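PDB 3ZHE: protein SMG-7 from Caenorhabditis elegans, which forms a heterodimer with SMG-5, built on 14-3-3-like domains, that is required for efficient nonsense-mediated mRNA decay. Local coordinates for residues Q247-E252 / K285-T290; M259-M264 / L319-C324; H234-I239 / Q278-Y283; R214-P219 / L227-R232; S265-L270 / H366-I371. All coordinates share one frame; numbering follows the deposited sequence.

Interaction 1: residues Q247-E252 / K285-T290; sequences QKIGEE and KTIWCT
G250 and T290 meet where two helices cross closely at a glycine, inside the all-helical part of SMG-7. The short segments pass with their axes 7.5 Å apart at a signed crossing angle of -44°. G250 has no side chain to hold the helices apart, and its CA lies 3.6 Å from the backbone O of I287. T290 is the residue of the second helix whose CB points at the first. Its CG2, anti to the backbone N because OG1 sits beside that N (chi1 -66°), enters the groove near the Q247-to-E251 turn, 3.3 Å from Q247 O and 3.5 Å from E251 N. The methyl thus rests against the helical bond between those two atoms, and E251 CG covers it from farther out. Q247 starts away from the partner helix but bends at chi2 (-71°), and its side chain crosses that of T290 at about a right angle. The 3.5 Å approach of Q247 NE2 to T290 OG1 has a poor angle and counts as packing. On the inner side, I249 and I287 cross obliquely, with I249 CG2 3.9 Å from I287 CD1, while I287 CG2 lies against G250 CA. I249 also packs on L225, Y226 and C229 of helix 222-234, and I287 on L263 of helix 257-270. The T290 hydroxyl turns back to its own helix: OG1 donates to T286 O at 3.1 Å from above the carbonyl plane, and the same oxygen accepts the backbone N-H of T290.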
# COMPACT_ATOMS: atom_id res chain seq x y z
N GLN B 247 37.92 -26.85 10.54
CA GLN B 247 38.73 -25.67 10.22
C GLN B 247 38.11 -24.87 9.08
O GLN B 247 37.81 -23.68 9.23
CB GLN B 247 40.16 -26.07 9.87
CG GLN B 247 41.10 -26.13 11.06
CD GLN B 247 41.44 -24.76 11.60
OE1 GLN B 247 41.31 -23.75 10.90
NE2 GLN B 247 41.86 -24.71 12.86
N LYS B 248 37.92 -25.53 7.94
CA LYS B 248 37.34 -24.88 6.77
C LYS B 248 35.97 -24.29 7.08
O LYS B 248 35.65 -23.16 6.69
CB LYS B 248 37.23 -25.88 5.61
N ILE B 249 35.16 -25.06 7.81
CA ILE B 249 33.82 -24.64 8.19
C ILE B 249 33.83 -23.37 9.04
O ILE B 249 33.05 -22.46 8.80
CB ILE B 249 33.06 -25.76 8.93
CG1 ILE B 249 32.61 -26.82 7.93
CG2 ILE B 249 31.85 -25.21 9.67
CD1 ILE B 249 31.74 -27.88 8.54
N GLY B 250 34.73 -23.32 10.02
CA GLY B 250 34.88 -22.13 10.84
C GLY B 250 35.31 -20.95 10.00
O GLY B 250 34.78 -19.84 10.14
N GLU B 251 36.28 -21.19 9.12
CA GLU B 251 36.79 -20.16 8.22
C GLU B 251 35.67 -19.55 7.38
O GLU B 251 35.65 -18.34 7.14
CB GLU B 251 37.88 -20.73 7.30
CG GLU B 251 39.16 -21.15 8.00
CD GLU B 251 40.16 -21.77 7.05
OE1 GLU B 251 40.21 -21.37 5.87
OE2 GLU B 251 40.91 -22.68 7.49
N GLU B 252 34.73 -20.38 6.95
CA GLU B 252 33.58 -19.89 6.18
C GLU B 252 32.55 -19.21 7.08
O GLU B 252 31.92 -18.23 6.69
CB GLU B 252 32.94 -21.03 5.39
CG GLU B 252 31.71 -20.62 4.58
CD GLU B 252 32.03 -19.55 3.55
OE1 GLU B 252 33.13 -19.59 2.96
OE2 GLU B 252 31.17 -18.66 3.34
N LYS B 285 33.33 -25.74 19.76
CA LYS B 285 34.41 -24.87 20.20
C LYS B 285 35.44 -24.66 19.10
O LYS B 285 35.90 -23.55 18.88
CB LYS B 285 35.09 -25.46 21.44
N THR B 286 35.79 -25.75 18.41
CA THR B 286 36.73 -25.67 17.30
C THR B 286 36.22 -24.71 16.22
O THR B 286 36.91 -23.74 15.86
CB THR B 286 36.98 -27.05 16.66
OG1 THR B 286 37.46 -27.96 17.67
CG2 THR B 286 38.00 -26.96 15.54
N ILE B 287 35.02 -24.98 15.72
CA ILE B 287 34.43 -24.13 14.68
C ILE B 287 34.36 -22.66 15.11
O ILE B 287 34.83 -21.76 14.40
CB ILE B 287 33.01 -24.60 14.30
CG1 ILE B 287 33.05 -26.01 13.72
CG2 ILE B 287 32.38 -23.64 13.30
CD1 ILE B 287 31.70 -26.53 13.29
N TRP B 288 33.78 -22.45 16.28
CA TRP B 288 33.59 -21.13 16.86
C TRP B 288 34.90 -20.35 16.95
O TRP B 288 34.98 -19.20 16.50
CB TRP B 288 33.00 -21.28 18.26
CG TRP B 288 32.33 -20.05 18.78
CD1 TRP B 288 32.90 -19.05 19.50
CD2 TRP B 288 30.95 -19.71 18.64
NE1 TRP B 288 31.96 -18.10 19.81
CE2 TRP B 288 30.75 -18.48 19.30
CE3 TRP B 288 29.85 -20.33 18.02
CZ2 TRP B 288 29.51 -17.85 19.35
CZ3 TRP B 288 28.62 -19.70 18.08
CH2 TRP B 288 28.46 -18.47 18.74
N CYS B 289 35.92 -20.97 17.52
CA CYS B 289 37.22 -20.32 17.68
C CYS B 289 37.88 -20.00 16.34
O CYS B 289 38.47 -18.93 16.17
CB CYS B 289 38.15 -21.16 18.56
SG CYS B 289 37.79 -21.06 20.33
N THR B 290 37.80 -20.94 15.40
CA THR B 290 38.34 -20.69 14.06
C THR B 290 37.69 -19.45 13.44
O THR B 290 38.39 -18.54 12.95
CB THR B 290 38.12 -21.90 13.13
OG1 THR B 290 38.90 -23.01 13.59
CG2 THR B 290 38.54 -21.56 11.71

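Interaction 2: residues M259-M264 / L319-C324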
# COMPACT_ATOMS: atom_id res chain seq x y z
N MET B 259 25.31 -19.36 9.66
CA MET B 259 26.04 -20.48 10.24
C MET B 259 26.24 -20.23 11.73
O MET B 259 26.16 -21.15 12.54
CB MET B 259 27.39 -20.67 9.55
CG MET B 259 27.32 -21.22 8.14
SD MET B 259 28.96 -21.55 7.46
CE MET B 259 28.54 -22.18 5.84
N ILE B 260 26.50 -18.97 12.08
CA ILE B 260 26.73 -18.59 13.47
C ILE B 260 25.48 -18.72 14.33
O ILE B 260 25.51 -19.32 15.40
CB ILE B 260 27.28 -17.15 13.57
CG1 ILE B 260 28.67 -17.07 12.94
CG2 ILE B 260 27.33 -16.69 15.03
CD1 ILE B 260 29.66 -18.06 13.50
N VAL B 261 24.37 -18.16 13.85
CA VAL B 261 23.09 -18.23 14.57
C VAL B 261 22.60 -19.66 14.85
O VAL B 261 22.24 -19.96 15.99
CB VAL B 261 21.99 -17.36 13.90
CG1 VAL B 261 20.61 -17.80 14.35
CG2 VAL B 261 22.21 -15.89 14.19
N PRO B 262 22.58 -20.54 13.83
CA PRO B 262 22.17 -21.91 14.12
C PRO B 262 23.13 -22.62 15.07
O PRO B 262 22.72 -23.51 15.81
CB PRO B 262 22.21 -22.59 12.75
CG PRO B 262 22.07 -21.48 11.77
CD PRO B 262 22.80 -20.33 12.39
N LEU B 263 24.40 -22.22 15.05
CA LEU B 263 25.41 -22.83 15.91
C LEU B 263 25.17 -22.46 17.37
O LEU B 263 25.36 -23.29 18.27
CB LEU B 263 26.82 -22.42 15.48
CG LEU B 263 27.96 -23.30 15.99
CD1 LEU B 263 27.75 -24.75 15.58
CD2 LEU B 263 29.30 -22.78 15.48
N MET B 264 24.74 -21.23 17.61
CA MET B 264 24.40 -20.77 18.96
C MET B 264 23.29 -21.61 19.57
O MET B 264 23.39 -22.06 20.71
CB MET B 264 23.96 -19.31 18.95
CG MET B 264 25.05 -18.31 18.62
SD MET B 264 24.54 -16.61 18.90
CE MET B 264 24.02 -16.68 20.61
N LEU B 319 30.55 -10.58 15.03
CA LEU B 319 31.53 -10.55 16.11
C LEU B 319 30.85 -10.53 17.47
O LEU B 319 31.23 -11.27 18.37
CB LEU B 319 32.44 -9.33 15.97
CG LEU B 319 33.47 -9.14 17.08
CD1 LEU B 319 34.55 -10.21 16.99
CD2 LEU B 319 34.08 -7.75 17.02
N ALA B 320 29.85 -9.66 17.61
CA ALA B 320 29.10 -9.55 18.86
C ALA B 320 28.35 -10.84 19.17
O ALA B 320 28.16 -11.20 20.33
CB ALA B 320 28.15 -8.37 18.81
N LEU B 321 27.93 -11.53 18.11
CA LEU B 321 27.28 -12.83 18.26
C LEU B 321 28.29 -13.87 18.76
O LEU B 321 27.97 -14.71 19.59
CB LEU B 321 26.68 -13.29 16.93
CG LEU B 321 25.35 -12.65 16.52
CD1 LEU B 321 24.82 -13.29 15.25
CD2 LEU B 321 24.33 -12.77 17.65
N LEU B 322 29.51 -13.79 18.23
CA LEU B 322 30.58 -14.68 18.66
C LEU B 322 30.93 -14.45 20.12
O LEU B 322 31.36 -15.37 20.83
CB LEU B 322 31.82 -14.50 17.78
CG LEU B 322 31.71 -15.04 16.35
CD1 LEU B 322 32.98 -14.77 15.57
CD2 LEU B 322 31.39 -16.52 16.37
N LEU B 323 30.74 -13.22 20.58
CA LEU B 323 31.04 -12.85 21.96
C LEU B 323 29.96 -13.32 22.94
O LEU B 323 30.12 -13.18 24.15
CB LEU B 323 31.25 -11.34 22.08
CG LEU B 323 32.69 -10.85 22.20
CD1 LEU B 323 33.58 -11.49 21.14
CD2 LEU B 323 32.75 -9.34 22.10
N CYS B 324 28.88 -13.87 22.41
CA CYS B 324 27.78 -14.35 23.25
C CYS B 324 28.12 -15.68 23.93
O CYS B 324 27.38 -16.15 24.79
CB CYS B 324 26.50 -14.50 22.43
SG CYS B 324 25.74 -12.94 21.94
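I260 meets both L321 and L322 because its two branches are split by its torsions: CG2 lies anti to the backbone N, while chi2 (-55°) places CD1 on a separate course. CG2 reaches L321 CB at 3.9 Å, and CD1 reaches L322 CD2 at 3.7 Å, the I260 and L322 side chains crossing at about a right angle. M264 runs extended through CG and SD and then bends at chi3 (55°), which places its CE 3.8 Å from C324 CB. L321 is the centre of the contact and is touched at three points. Besides CB under I260, its CD1 packs 3.8 Å from V261 CG2, and its CD2 lies 4.0 Å from M264 SD, the M264 and L321 side chains crossing at about a right angle. The sulfur also lies near the backbone O of L321, which accepts the N-H of C324 in the turn at the end of the second segment. The side chains that meet here are all apolar or sulfur-bearing, a buried hydrophobic interface between helix 257-270, kinked at P262, and the C-terminal part of helix 313-322 with the residues that follow. P262 itself packs on V184 and T188 of helix 180-191. Around this pair, helix 277-304 supplies W288, whose NE1 donates to L322 O and whose ring packs on L263 and M264. V261 leans on Y185 and T188 of helix 180-191, L319 and L323 pack on L384 of helix 377-389, and loop residues F362, F365 and L368 touch L321, V261 and M264 respectively.

Interaction 3: residues H234-I239 / Q278-Y283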
# COMPACT_ATOMS: atom_id res chain seq x y z
N HIS B 234 24.42 -32.13 16.40
CA HIS B 234 23.10 -32.22 17.02
C HIS B 234 22.76 -33.63 17.51
O HIS B 234 22.25 -33.81 18.61
CB HIS B 234 22.02 -31.75 16.04
CG HIS B 234 20.67 -31.58 16.67
ND1 HIS B 234 20.20 -30.35 17.09
CD2 HIS B 234 19.69 -32.47 16.94
CE1 HIS B 234 18.99 -30.50 17.59
NE2 HIS B 234 18.66 -31.78 17.52
N PHE B 235 23.05 -34.63 16.68
CA PHE B 235 22.71 -36.01 17.00
C PHE B 235 23.83 -36.74 17.73
O PHE B 235 23.82 -37.97 17.81
CB PHE B 235 22.31 -36.78 15.74
CG PHE B 235 21.00 -36.35 15.15
CD1 PHE B 235 19.81 -36.69 15.76
CD2 PHE B 235 20.97 -35.61 13.98
CE1 PHE B 235 18.60 -36.30 15.21
CE2 PHE B 235 19.77 -35.22 13.43
CZ PHE B 235 18.58 -35.56 14.05
N LEU B 236 24.79 -35.98 18.25
CA LEU B 236 25.90 -36.53 19.02
C LEU B 236 26.67 -37.60 18.26
O LEU B 236 27.03 -38.64 18.81
CB LEU B 236 25.40 -37.10 20.36
CG LEU B 236 24.79 -36.09 21.34
CD1 LEU B 236 24.18 -36.80 22.54
CD2 LEU B 236 25.84 -35.08 21.78
N LEU B 237 26.92 -37.34 16.98
CA LEU B 237 27.67 -38.28 16.14
C LEU B 237 29.10 -37.81 15.93
O LEU B 237 29.39 -36.62 16.01
CB LEU B 237 26.97 -38.45 14.79
CG LEU B 237 25.50 -38.87 14.84
CD1 LEU B 237 24.95 -39.07 13.43
CD2 LEU B 237 25.33 -40.13 15.67
N GLU B 238 30.00 -38.76 15.68
CA GLU B 238 31.41 -38.46 15.49
C GLU B 238 31.66 -37.86 14.10
O GLU B 238 31.29 -38.45 13.09
CB GLU B 238 32.26 -39.72 15.68
CG GLU B 238 33.76 -39.50 15.53
CD GLU B 238 34.55 -40.77 15.77
OE1 GLU B 238 33.93 -41.82 16.01
OE2 GLU B 238 35.80 -40.72 15.71
N ILE B 239 32.29 -36.69 14.07
CA ILE B 239 32.64 -36.05 12.80
C ILE B 239 33.91 -36.68 12.23
O ILE B 239 34.99 -36.53 12.80
CB ILE B 239 32.82 -34.53 12.97
CG1 ILE B 239 31.53 -33.90 13.50
CG2 ILE B 239 33.22 -33.89 11.65
CD1 ILE B 239 31.58 -32.39 13.60
N GLN B 278 30.13 -33.57 25.67
CA GLN B 278 31.45 -32.97 25.78
C GLN B 278 32.13 -32.89 24.41
O GLN B 278 32.67 -31.85 24.02
CB GLN B 278 32.32 -33.76 26.75
N ARG B 279 32.09 -34.01 23.69
CA ARG B 279 32.68 -34.10 22.36
C ARG B 279 32.03 -33.11 21.40
O ARG B 279 32.72 -32.37 20.68
CB ARG B 279 32.54 -35.52 21.82
CG ARG B 279 33.14 -35.73 20.44
CD ARG B 279 32.93 -37.15 19.96
NE ARG B 279 31.51 -37.47 19.81
CZ ARG B 279 31.06 -38.65 19.39
NH1 ARG B 279 31.91 -39.61 19.07
NH2 ARG B 279 29.75 -38.86 19.29
N ALA B 280 30.70 -33.09 21.40
CA ALA B 280 29.95 -32.18 20.54
C ALA B 280 30.29 -30.72 20.82
O ALA B 280 30.58 -29.93 19.90
CB ALA B 280 28.46 -32.42 20.69
N VAL B 281 30.27 -30.36 22.10
CA VAL B 281 30.60 -29.00 22.53
C VAL B 281 32.03 -28.65 22.12
O VAL B 281 32.32 -27.49 21.80
CB VAL B 281 30.40 -28.83 24.06
CG1 VAL B 281 31.05 -27.54 24.56
CG2 VAL B 281 28.91 -28.83 24.39
N GLU B 282 32.92 -29.64 22.12
CA GLU B 282 34.29 -29.42 21.67
C GLU B 282 34.38 -29.14 20.17
O GLU B 282 35.16 -28.29 19.73
CB GLU B 282 35.18 -30.61 22.04
CG GLU B 282 36.65 -30.42 21.67
CD GLU B 282 37.33 -29.34 22.50
OE1 GLU B 282 36.75 -28.89 23.51
OE2 GLU B 282 38.46 -28.94 22.13
N TYR B 283 33.59 -29.87 19.39
CA TYR B 283 33.47 -29.60 17.95
C TYR B 283 33.05 -28.15 17.75
O TYR B 283 33.70 -27.37 17.01
CB TYR B 283 32.42 -30.52 17.33
CG TYR B 283 32.85 -31.96 17.10
CD1 TYR B 283 34.08 -32.25 16.51
CD2 TYR B 283 32.03 -33.02 17.46
CE1 TYR B 283 34.47 -33.56 16.29
CE2 TYR B 283 32.42 -34.33 17.25
CZ TYR B 283 33.64 -34.59 16.67
OH TYR B 283 34.03 -35.89 16.45
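I239 meets Y283 twice. Its backbone N-H donates to Y283 OH at 3.1 Å with an N-H...O angle of 147°, and its CD1 lies over the ring in a CH-pi contact, 3.8 Å from the centroid and 13° off the normal. The two side chains slide past each other in opposite directions, so I239 CB and CG1 follow the ring toward CZ. Beside them, the guanidinium of R279 lies flat against the backbone of E238, whose N stands 3.4 Å above the plane near its rim. L236 O is at the edge, in plane, 2.8 Å from R279 NH2. L236 CD2 packs on A280 CB at 3.9 Å. Farther out, L236 is the C-prime residue of the Schellman motif that ends helix 222-234, and R232 NH1 bonds to E238 O, which ties the loop back to that helix and helps hold E238 and I239 in place. A phenylalanine in place of Y283 would probably keep the ring face under I239 but leave the I239 N-H without its acceptor. With E238 OE1 4.3 Å from R279 NH1, beyond a salt bridge, the carboxylate is likely to give that charge only modest help.

Interaction 4: residues R214-P219 / L227-R232; sequences RDISRP and LSCLGR
I216 and R232 reach toward each other tip to tip, and this is the close-packed part of the contact. I216 CD1 lies over one face of the guanidinium, 3.3 Å above its plane and offset toward the rim; R232 NE is 3.4 Å from I216 CD1. Chi2 of I216 (-170°) places that methyl, which also touches C229 SG at 3.9 Å. R214 CB rests 3.5 Å from S228 OG, a hydroxyl already bonded to F211 O. The looser side is the loop's outer part: D215 and S217, in the type I turn from D215 to R218, are exposed, and the bond from R232 NH2 to R214 O is weak, 3.3 Å with an angle of 125°. Firmer bonds run from R232 NE to A212 O and from NH1 to E238 O, so one arginine ties the loop before helix 222-234 and the loop after it to that helix. An alanine at R232 would probably leave the carbonyls of A212 and E238 without these donors and open a gap beside I216 CD1. The guanidinium bonds to backbone carbonyls while one face is covered by the I216 methyl; D215 OD1, 6.0 Å from R232 NH2, probably adds only a distant attraction.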
# COMPACT_ATOMS: atom_id res chain seq x y z
N ARG B 214 25.61 -37.99 5.65
CA ARG B 214 26.26 -37.84 4.36
C ARG B 214 27.75 -38.13 4.47
O ARG B 214 28.38 -37.82 5.49
CB ARG B 214 26.04 -36.43 3.79
CG ARG B 214 24.58 -36.11 3.47
CD ARG B 214 24.47 -34.92 2.54
NE ARG B 214 23.09 -34.65 2.16
CZ ARG B 214 22.73 -33.81 1.20
NH1 ARG B 214 23.65 -33.15 0.50
NH2 ARG B 214 21.44 -33.62 0.92
N ASP B 215 28.32 -38.74 3.44
CA ASP B 215 29.74 -39.07 3.43
C ASP B 215 30.57 -37.79 3.43
O ASP B 215 30.90 -37.24 2.38
CB ASP B 215 30.08 -39.93 2.21
CG ASP B 215 31.31 -40.79 2.43
OD1 ASP B 215 32.17 -40.41 3.25
OD2 ASP B 215 31.41 -41.86 1.79
N ILE B 216 30.90 -37.33 4.63
CA ILE B 216 31.68 -36.11 4.82
C ILE B 216 33.04 -36.20 4.12
O ILE B 216 33.57 -35.19 3.64
CB ILE B 216 31.86 -35.79 6.32
CG1 ILE B 216 30.49 -35.61 6.99
CG2 ILE B 216 32.70 -34.54 6.52
CD1 ILE B 216 30.57 -35.05 8.39
N SER B 217 33.60 -37.40 4.06
CA SER B 217 34.88 -37.63 3.41
C SER B 217 34.83 -37.26 1.93
O SER B 217 35.82 -36.79 1.36
CB SER B 217 35.30 -39.10 3.55
OG SER B 217 35.21 -39.53 4.90
N ARG B 218 33.68 -37.48 1.32
CA ARG B 218 33.47 -37.20 -0.10
C ARG B 218 33.39 -35.70 -0.37
O ARG B 218 33.02 -34.93 0.52
CB ARG B 218 32.20 -37.90 -0.59
N PRO B 219 33.74 -35.28 -1.59
CA PRO B 219 33.66 -33.87 -1.99
C PRO B 219 32.24 -33.32 -1.97
O PRO B 219 31.29 -34.03 -2.31
CB PRO B 219 34.20 -33.88 -3.43
CG PRO B 219 34.06 -35.30 -3.88
CD PRO B 219 34.31 -36.11 -2.66
N LEU B 227 26.17 -28.07 6.94
CA LEU B 227 24.91 -28.71 7.30
C LEU B 227 25.11 -30.10 7.88
O LEU B 227 24.58 -30.42 8.95
CB LEU B 227 23.97 -28.76 6.09
CG LEU B 227 23.17 -27.48 5.84
CD1 LEU B 227 22.16 -27.69 4.73
CD2 LEU B 227 22.48 -27.03 7.12
N SER B 228 25.89 -30.93 7.18
CA SER B 228 26.18 -32.28 7.65
C SER B 228 26.90 -32.28 9.00
O SER B 228 26.60 -33.10 9.86
CB SER B 228 27.02 -33.03 6.61
OG SER B 228 26.24 -33.40 5.49
N CYS B 229 27.84 -31.35 9.17
CA CYS B 229 28.60 -31.30 10.42
C CYS B 229 27.76 -30.80 11.60
O CYS B 229 27.85 -31.34 12.71
CB CYS B 229 29.87 -30.46 10.25
SG CYS B 229 31.10 -31.25 9.18
N LEU B 230 26.95 -29.77 11.37
CA LEU B 230 26.03 -29.27 12.38
C LEU B 230 25.05 -30.38 12.77
O LEU B 230 24.72 -30.55 13.95
CB LEU B 230 25.26 -28.06 11.86
CG LEU B 230 24.23 -27.46 12.82
CD1 LEU B 230 24.92 -26.83 14.02
CD2 LEU B 230 23.34 -26.45 12.11
N GLY B 231 24.61 -31.12 11.76
CA GLY B 231 23.73 -32.26 11.97
C GLY B 231 24.38 -33.33 12.82
O GLY B 231 23.73 -33.93 13.67
N ARG B 232 25.66 -33.59 12.57
CA ARG B 232 26.39 -34.58 13.36
C ARG B 232 26.65 -34.09 14.78
O ARG B 232 26.82 -34.89 15.70
CB ARG B 232 27.71 -34.96 12.68
CG ARG B 232 27.54 -35.85 11.46
CD ARG B 232 28.82 -36.61 11.16
NE ARG B 232 28.70 -37.42 9.95
CZ ARG B 232 29.64 -38.24 9.50
NH1 ARG B 232 30.78 -38.38 10.17
NH2 ARG B 232 29.45 -38.93 8.39

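Interaction 5: residues S265-L270 / H366-I371; sequences SVYKHL and HCLQRI
Y267 and L368 make the apolar part of this contact. L368 CD2 comes to the edge of the Y267 ring, in its plane, 3.7 Å from Y267 CD2 and 3.8 Å from Y267 CE2, and the two side chains cross at about a right angle. The sulfur contact is that of C367: its SG, anti to the backbone N (chi1 170°), rests against the backbone of S265, 3.7 Å from CA. K268 CD flanks the same sulfur at 4.1 Å. Here the last turns of helix 257-270 take up an irregular loop that links helix 337-348 to helix 377-389, a helix-to-loop packing within the all-helical fold. The polar approaches across the contact are long. K268 is extended along its whole length, running past the loop until NZ lies 4.0 Å from both H366 O and L368 N. Separately, the hydroxyl of S265, whose CB points away from the loop, is hydrogen-bonded to H192 NE2. H366 makes backbone hydrogen bonds with that same H192, so the residue following helix 180-191 touches both the loop and the helix. Y267 also packs on V284 of helix 277-304 and on L328.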
# COMPACT_ATOMS: atom_id res chain seq x y z
N SER B 265 22.23 -21.82 18.79
CA SER B 265 21.06 -22.57 19.24
C SER B 265 21.43 -23.99 19.63
O SER B 265 21.06 -24.46 20.71
CB SER B 265 20.00 -22.59 18.13
OG SER B 265 18.85 -23.30 18.55
N VAL B 266 22.15 -24.68 18.75
CA VAL B 266 22.59 -26.04 19.02
C VAL B 266 23.52 -26.07 20.23
O VAL B 266 23.48 -27.00 21.03
CB VAL B 266 23.28 -26.65 17.78
CG1 VAL B 266 23.81 -28.05 18.09
CG2 VAL B 266 22.32 -26.69 16.61
N TYR B 267 24.35 -25.04 20.37
CA TYR B 267 25.26 -24.93 21.51
C TYR B 267 24.52 -24.78 22.83
O TYR B 267 24.81 -25.48 23.80
CB TYR B 267 26.24 -23.77 21.32
CG TYR B 267 27.02 -23.45 22.57
CD1 TYR B 267 28.06 -24.26 23.00
CD2 TYR B 267 26.72 -22.33 23.34
CE1 TYR B 267 28.78 -23.97 24.14
CE2 TYR B 267 27.43 -22.03 24.48
CZ TYR B 267 28.46 -22.85 24.88
OH TYR B 267 29.17 -22.56 26.02
N LYS B 268 23.57 -23.85 22.87
CA LYS B 268 22.80 -23.58 24.08
C LYS B 268 22.02 -24.81 24.55
O LYS B 268 21.97 -25.10 25.74
CB LYS B 268 21.84 -22.40 23.87
CG LYS B 268 21.00 -22.07 25.09
CD LYS B 268 19.97 -20.98 24.79
CE LYS B 268 19.14 -20.67 26.03
NZ LYS B 268 18.10 -19.64 25.77
N HIS B 269 21.42 -25.52 23.60
CA HIS B 269 20.70 -26.75 23.89
C HIS B 269 21.65 -27.81 24.43
O HIS B 269 21.38 -28.44 25.46
CB HIS B 269 19.99 -27.27 22.64
CG HIS B 269 19.33 -28.60 22.82
ND1 HIS B 269 18.30 -28.80 23.72
CD2 HIS B 269 19.55 -29.79 22.22
CE1 HIS B 269 17.92 -30.07 23.67
NE2 HIS B 269 18.65 -30.69 22.77
N LEU B 270 22.76 -28.00 23.73
CA LEU B 270 23.77 -28.98 24.12
C LEU B 270 24.45 -28.62 25.43
O LEU B 270 24.92 -29.50 26.15
CB LEU B 270 24.84 -29.10 23.03
CG LEU B 270 24.82 -30.33 22.13
CD1 LEU B 270 25.67 -30.07 20.90
CD2 LEU B 270 25.34 -31.55 22.87
N HIS B 366 16.56 -14.18 21.11
CA HIS B 366 16.79 -14.35 22.54
C HIS B 366 17.55 -15.62 22.90
O HIS B 366 17.57 -16.03 24.06
CB HIS B 366 15.46 -14.27 23.30
CG HIS B 366 14.88 -12.89 23.36
ND1 HIS B 366 14.93 -12.11 24.49
CD2 HIS B 366 14.25 -12.16 22.41
CE1 HIS B 366 14.35 -10.95 24.24
NE2 HIS B 366 13.93 -10.95 22.99
N CYS B 367 18.18 -16.24 21.91
CA CYS B 367 19.06 -17.38 22.18
C CYS B 367 20.39 -16.89 22.72
O CYS B 367 21.18 -16.31 21.98
CB CYS B 367 19.31 -18.18 20.90
SG CYS B 367 20.62 -19.42 21.06
N LEU B 368 20.62 -17.13 24.01
CA LEU B 368 21.93 -16.90 24.63
C LEU B 368 22.43 -15.48 24.38
O LEU B 368 23.54 -15.28 23.91
CB LEU B 368 22.93 -17.92 24.07
CG LEU B 368 24.22 -18.24 24.81
CD1 LEU B 368 23.94 -18.96 26.12
CD2 LEU B 368 25.13 -19.07 23.92
N GLN B 369 21.59 -14.49 24.70
CA GLN B 369 21.90 -13.11 24.35
C GLN B 369 22.76 -12.39 25.39
O GLN B 369 23.99 -12.42 25.31
CB GLN B 369 20.62 -12.31 24.08
CG GLN B 369 20.87 -10.98 23.40
CD GLN B 369 19.61 -10.37 22.83
OE1 GLN B 369 19.52 -10.10 21.64
NE2 GLN B 369 18.62 -10.16 23.69
N ARG B 370 22.10 -11.74 26.35
CA ARG B 370 22.77 -10.96 27.38
C ARG B 370 23.60 -9.81 26.78
O ARG B 370 24.64 -9.44 27.32
CB ARG B 370 23.64 -11.85 28.27
N ILE B 371 23.11 -9.25 25.68
CA ILE B 371 23.71 -8.07 25.08
C ILE B 371 22.61 -7.05 24.78
O ILE B 371 21.76 -7.28 23.92
CB ILE B 371 24.44 -8.40 23.77
CG1 ILE B 371 25.63 -9.31 24.04
CG2 ILE B 371 24.91 -7.12 23.08
CD1 ILE B 371 26.53 -9.53 22.84

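In the fold
Two contacts join helices and three join a helix to a loop, from helix 222-234 onward. Interactions 2 and 5 both use helix 257-270, with centres about 9 Å apart, and meet where M264 CE approaches C367 O and I371 CD1 approaches C324 SG. W288, within interaction 1, joins it to interaction 2, whose centre is about 12 Å away. Interactions 3 and 4, centres about 13 Å apart, meet through R232, whose O and NH1 bond to L237 N and E238 O. I249 CD1 against C229 SG, 3.5 Å, joins interactions 1 and 4. L270 packs on A280 and L236, linking 3 to 5, and L230 carries 4 to 2 and 5 through L263 and V266.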